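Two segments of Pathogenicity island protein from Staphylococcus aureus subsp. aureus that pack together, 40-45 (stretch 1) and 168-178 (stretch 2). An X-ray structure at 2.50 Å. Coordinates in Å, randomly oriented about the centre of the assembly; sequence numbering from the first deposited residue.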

ATOM      1  N   ASP B  40     -18.195   5.604   1.025  1.00 57.56           N
ATOM      2  CA  ASP B  40     -17.427   5.454  -0.192  1.00 55.35           C
ATOM      3  C   ASP B  40     -18.001   6.415  -1.198  1.00 54.19           C
ATOM      4  O   ASP B  40     -19.126   6.217  -1.641  1.00 54.30           O
ATOM      5  N   PRO B  41     -17.231   7.426  -1.616  1.00 52.69           N
ATOM      6  CA  PRO B  41     -17.898   8.369  -2.486  1.00 51.44           C
ATOM      7  C   PRO B  41     -18.269   7.748  -3.831  1.00 51.39           C
ATOM      8  O   PRO B  41     -18.942   8.389  -4.617  1.00 52.43           O
ATOM      9  N   PHE B  42     -17.839   6.516  -4.101  1.00 50.45           N
ATOM     10  CA  PHE B  42     -18.024   5.918  -5.413  1.00 49.39           C
ATOM     11  C   PHE B  42     -18.979   4.781  -5.253  1.00 50.00           C
ATOM     12  O   PHE B  42     -19.408   4.183  -6.238  1.00 49.56           O
ATOM     13  N   ASP B  43     -19.276   4.459  -3.995  1.00 50.65           N
ATOM     14  CA  ASP B  43     -20.408   3.633  -3.661  1.00 50.92           C
ATOM     15  C   ASP B  43     -20.288   2.232  -4.249  1.00 50.98           C
ATOM     16  O   ASP B  43     -21.205   1.728  -4.900  1.00 51.02           O
ATOM     17  N   MET B  44     -19.156   1.591  -4.022  1.00 51.24           N
ATOM     18  CA  MET B  44     -18.884   0.351  -4.716  1.00 51.36           C
ATOM     19  C   MET B  44     -19.390  -0.796  -3.878  1.00 51.73           C
ATOM     20  O   MET B  44     -19.395  -0.717  -2.646  1.00 52.14           O
ATOM     21  N   VAL B  45     -19.810  -1.863  -4.546  1.00 51.78           N
ATOM     22  CA  VAL B  45     -19.996  -3.151  -3.896  1.00 51.71           C
ATOM     23  C   VAL B  45     -18.763  -4.033  -4.146  1.00 52.01           C
ATOM     24  O   VAL B  45     -18.368  -4.262  -5.295  1.00 51.15           O
ATOM     25  N   GLU B 168     -12.850  12.448  -1.992  1.00 54.19           N
ATOM     26  CA  GLU B 168     -13.726  13.534  -2.445  1.00 55.51           C
ATOM     27  C   GLU B 168     -13.660  13.812  -3.943  1.00 55.53           C
ATOM     28  O   GLU B 168     -13.334  14.914  -4.361  1.00 55.57           O
ATOM     29  N   PRO B 169     -14.003  12.813  -4.765  1.00 56.14           N
ATOM     30  CA  PRO B 169     -13.953  13.080  -6.197  1.00 56.28           C
ATOM     31  C   PRO B 169     -15.063  14.017  -6.648  1.00 56.97           C
ATOM     32  O   PRO B 169     -16.232  13.873  -6.264  1.00 57.72           O
ATOM     33  N   VAL B 170     -14.674  14.959  -7.498  1.00 57.73           N
ATOM     34  CA  VAL B 170     -15.559  15.771  -8.313  1.00 57.99           C
ATOM     35  C   VAL B 170     -16.635  14.911  -8.984  1.00 57.84           C
ATOM     36  O   VAL B 170     -16.379  13.773  -9.348  1.00 58.23           O
ATOM     37  N   PRO B 171     -17.862  15.445  -9.136  1.00 57.92           N
ATOM     38  CA  PRO B 171     -18.982  14.565  -9.500  1.00 57.25           C
ATOM     39  C   PRO B 171     -18.769  13.897 -10.848  1.00 56.97           C
ATOM     40  O   PRO B 171     -19.414  12.898 -11.154  1.00 57.04           O
ATOM     41  N   GLU B 172     -17.866  14.456 -11.647  1.00 56.64           N
ATOM     42  CA  GLU B 172     -17.656  14.004 -13.022  1.00 56.05           C
ATOM     43  C   GLU B 172     -16.828  12.720 -13.108  1.00 55.40           C
ATOM     44  O   GLU B 172     -16.915  11.974 -14.083  1.00 55.50           O
ATOM     45  N   LEU B 173     -16.032  12.445 -12.090  1.00 54.10           N
ATOM     46  CA  LEU B 173     -15.445  11.132 -11.987  1.00 53.85           C
ATOM     47  C   LEU B 173     -16.481  10.092 -11.541  1.00 53.83           C
ATOM     48  O   LEU B 173     -16.654   9.061 -12.183  1.00 54.20           O
ATOM     49  N   VAL B 174     -17.197  10.377 -10.462  1.00 53.46           N
ATOM     50  CA  VAL B 174     -18.377   9.590 -10.080  1.00 53.01           C
ATOM     51  C   VAL B 174     -19.380   9.294 -11.208  1.00 53.30           C
ATOM     52  O   VAL B 174     -19.685   8.148 -11.486  1.00 54.21           O
ATOM     53  N   GLU B 175     -19.924  10.309 -11.858  1.00 53.18           N
ATOM     54  CA  GLU B 175     -20.912  10.046 -12.890  1.00 52.44           C
ATOM     55  C   GLU B 175     -20.241   9.293 -14.054  1.00 52.31           C
ATOM     56  O   GLU B 175     -20.776   8.302 -14.563  1.00 52.41           O
ATOM     57  N   GLY B 176     -19.061   9.752 -14.462  1.00 51.42           N
ATOM     58  CA  GLY B 176     -18.256   9.034 -15.454  1.00 50.49           C
ATOM     59  C   GLY B 176     -18.099   7.542 -15.251  1.00 49.69           C
ATOM     60  O   GLY B 176     -18.333   6.753 -16.167  1.00 49.23           O
ATOM     61  N   LEU B 177     -17.694   7.136 -14.057  1.00 49.59           N
ATOM     62  CA  LEU B 177     -17.484   5.715 -13.795  1.00 49.35           C
ATOM     63  C   LEU B 177     -18.810   4.930 -13.794  1.00 50.43           C
ATOM     64  O   LEU B 177     -18.870   3.766 -14.224  1.00 50.43           O
ATOM     65  N   LYS B 178     -19.871   5.586 -13.334  1.00 51.08           N
ATOM     66  CA  LYS B 178     -21.173   4.970 -13.288  1.00 52.32           C
ATOM     67  C   LYS B 178     -21.744   4.711 -14.688  1.00 52.67           C
ATOM     68  O   LYS B 178     -22.281   3.622 -14.934  1.00 52.18           O
TER

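A small, largely apolar contact joins a tight turn to the start of a helix: no hydrogen bond crosses between the stretches, and about 310 Å² of surface is buried, both sides summed, with Phe42 contributing the largest share. The turn is type I, from Asp40 to Asp43, closed by Asp43 N to Asp40 O at 2.9 Å. Asp40 does not reach the second stretch; its t rotamer (chi1 -174°) instead turns the carboxylate back over its own turn, where Asp40 OD1 accepts from Phe42 N at 3.0 Å and Asp40 OD2 from Met44 N at 3.1 Å. These bonds tie down the backbone on both sides of Asp43, whose own side chain is exposed and makes no contact with the helix.

Phe42 leaves the backbone sideways, but its m rotamer (chi1 -88°, chi2 -80°) brings the ring end closer to stretch 2. There Phe42 CE2 lies 3.4 Å from Pro169 CG, Phe42 CZ 4.2 Å from Leu173 CB, and Phe42 CD1 3.9 Å from Leu177 CD2. The ring also meets helix backbone, with Phe42 CE1 3.8 Å from Val174 N; these neighbours approach it obliquely. Pro169 points toward the turn and serves two partners, since Pro169 CD also packs 3.5 Å from Pro41 CG; the residue after it, Val170, is the N-cap of the helix. Both proline rings are C-gamma endo.

Val174 (t, chi1 -157°) points sideways and places Val174 CG1 3.8 Å from the carbonyl O of Pro41, while Val174 CG2 is 4.5 Å from Phe42 CE1. One helical turn beyond Leu173, Leu177 points toward stretch 1 with chi1 t and chi2 p. Leu177 CD2 touches Phe42 and also lies 4.1 Å from Met44 CE, whose m, t, t side chain extends from the strand to reach it.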

ATOM      1  CB  ASP B  40     -17.657   4.034  -0.704  1.00 55.47           C
ATOM      2  CG  ASP B  40     -16.798   3.679  -1.907  1.00 54.67           C
ATOM      3  OD1 ASP B  40     -16.152   4.580  -2.495  1.00 53.49           O
ATOM      4  OD2 ASP B  40     -16.788   2.474  -2.250  1.00 51.61           O
ATOM      5  CB  PRO B  41     -16.862   9.479  -2.672  1.00 51.21           C
ATOM      6  CG  PRO B  41     -15.552   8.861  -2.422  1.00 50.98           C
ATOM      7  CD  PRO B  41     -15.802   7.743  -1.422  1.00 52.93           C
ATOM      8  CB  PHE B  42     -16.701   5.343  -5.951  1.00 49.72           C
ATOM      9  CG  PHE B  42     -15.868   6.325  -6.726  1.00 45.59           C
ATOM     10  CD1 PHE B  42     -16.158   6.608  -8.043  1.00 42.06           C
ATOM     11  CD2 PHE B  42     -14.792   6.944  -6.136  1.00 44.63           C
ATOM     12  CE1 PHE B  42     -15.387   7.502  -8.765  1.00 42.84           C
ATOM     13  CE2 PHE B  42     -14.000   7.849  -6.852  1.00 43.94           C
ATOM     14  CZ  PHE B  42     -14.305   8.127  -8.167  1.00 44.14           C
ATOM     15  CB  ASP B  43     -21.642   4.287  -4.212  1.00 51.71           C
ATOM     16  CG  ASP B  43     -22.867   3.969  -3.412  1.00 54.09           C
ATOM     17  OD1 ASP B  43     -22.849   2.985  -2.629  1.00 53.67           O
ATOM     18  OD2 ASP B  43     -23.849   4.726  -3.590  1.00 58.20           O
ATOM     19  CB  MET B  44     -17.384   0.193  -4.983  1.00 51.02           C
ATOM     20  CG  MET B  44     -16.844   1.141  -6.039  1.00 49.98           C
ATOM     21  SD  MET B  44     -15.039   1.173  -5.989  1.00 49.95           S
ATOM     22  CE  MET B  44     -14.625   2.359  -7.265  1.00 48.92           C
ATOM     23  CB  VAL B  45     -21.283  -3.828  -4.443  1.00 52.09           C
ATOM     24  CG1 VAL B  45     -21.443  -5.262  -3.912  1.00 51.15           C
ATOM     25  CG2 VAL B  45     -22.498  -2.975  -4.110  1.00 51.64           C
ATOM     26  CB  GLU B 168     -13.443  14.821  -1.664  1.00 55.89           C
ATOM     27  CG  GLU B 168     -13.775  14.719  -0.184  1.00 59.75           C
ATOM     28  CD  GLU B 168     -13.402  15.983   0.558  1.00 67.67           C
ATOM     29  OE1 GLU B 168     -12.654  16.812  -0.027  1.00 70.78           O
ATOM     30  OE2 GLU B 168     -13.853  16.160   1.720  1.00 70.32           O
ATOM     31  CB  PRO B 169     -14.147  11.696  -6.812  1.00 56.10           C
ATOM     32  CG  PRO B 169     -14.946  10.944  -5.782  1.00 55.91           C
ATOM     33  CD  PRO B 169     -14.441  11.435  -4.460  1.00 55.62           C
ATOM     34  CB  VAL B 170     -14.690  16.465  -9.376  1.00 58.43           C
ATOM     35  CG1 VAL B 170     -15.542  17.346 -10.291  1.00 60.72           C
ATOM     36  CG2 VAL B 170     -13.563  17.291  -8.694  1.00 57.81           C
ATOM     37  CB  PRO B 171     -20.163  15.530  -9.596  1.00 57.02           C
ATOM     38  CG  PRO B 171     -19.755  16.731  -8.787  1.00 56.51           C
ATOM     39  CD  PRO B 171     -18.293  16.853  -8.986  1.00 57.68           C
ATOM     40  CB  GLU B 172     -16.988  15.106 -13.847  1.00 56.40           C
ATOM     41  CG  GLU B 172     -17.879  16.336 -14.098  1.00 56.78           C
ATOM     42  CD  GLU B 172     -17.363  17.590 -13.417  1.00 57.19           C
ATOM     43  OE1 GLU B 172     -16.675  17.475 -12.390  1.00 58.60           O
ATOM     44  OE2 GLU B 172     -17.638  18.705 -13.907  1.00 59.18           O
ATOM     45  CB  LEU B 173     -14.252  11.183 -11.040  1.00 54.29           C
ATOM     46  CG  LEU B 173     -12.868  11.490 -11.617  1.00 52.30           C
ATOM     47  CD1 LEU B 173     -12.908  11.972 -13.079  1.00 50.89           C
ATOM     48  CD2 LEU B 173     -12.183  12.484 -10.726  1.00 49.74           C
ATOM     49  CB  VAL B 174     -19.127  10.243  -8.903  1.00 52.92           C
ATOM     50  CG1 VAL B 174     -19.937   9.218  -8.188  1.00 51.97           C
ATOM     51  CG2 VAL B 174     -18.143  10.913  -7.928  1.00 53.08           C
ATOM     52  CB  GLU B 175     -21.549  11.360 -13.342  1.00 52.70           C
ATOM     53  CG  GLU B 175     -22.723  11.215 -14.325  1.00 54.96           C
ATOM     54  CD  GLU B 175     -23.902  10.437 -13.729  1.00 58.94           C
ATOM     55  OE1 GLU B 175     -23.901  10.218 -12.487  1.00 59.52           O
ATOM     56  OE2 GLU B 175     -24.825  10.050 -14.510  1.00 59.88           O
ATOM     57  CB  LEU B 177     -16.708   5.516 -12.496  1.00 48.31           C
ATOM     58  CG  LEU B 177     -16.335   4.055 -12.225  1.00 47.21           C
ATOM     59  CD1 LEU B 177     -15.423   3.458 -13.358  1.00 45.99           C
ATOM     60  CD2 LEU B 177     -15.706   3.917 -10.860  1.00 43.57           C
ATOM     61  CB  LYS B 178     -22.115   5.836 -12.430  1.00 53.35           C
ATOM     62  CG  LYS B 178     -23.553   5.438 -12.447  1.00 54.94           C
ATOM     63  CD  LYS B 178     -24.225   5.829 -11.135  1.00 60.10           C
ATOM     64  CE  LYS B 178     -25.757   5.718 -11.271  1.00 61.93           C
ATOM     65  NZ  LYS B 178     -26.498   5.790  -9.976  1.00 64.88           N
TER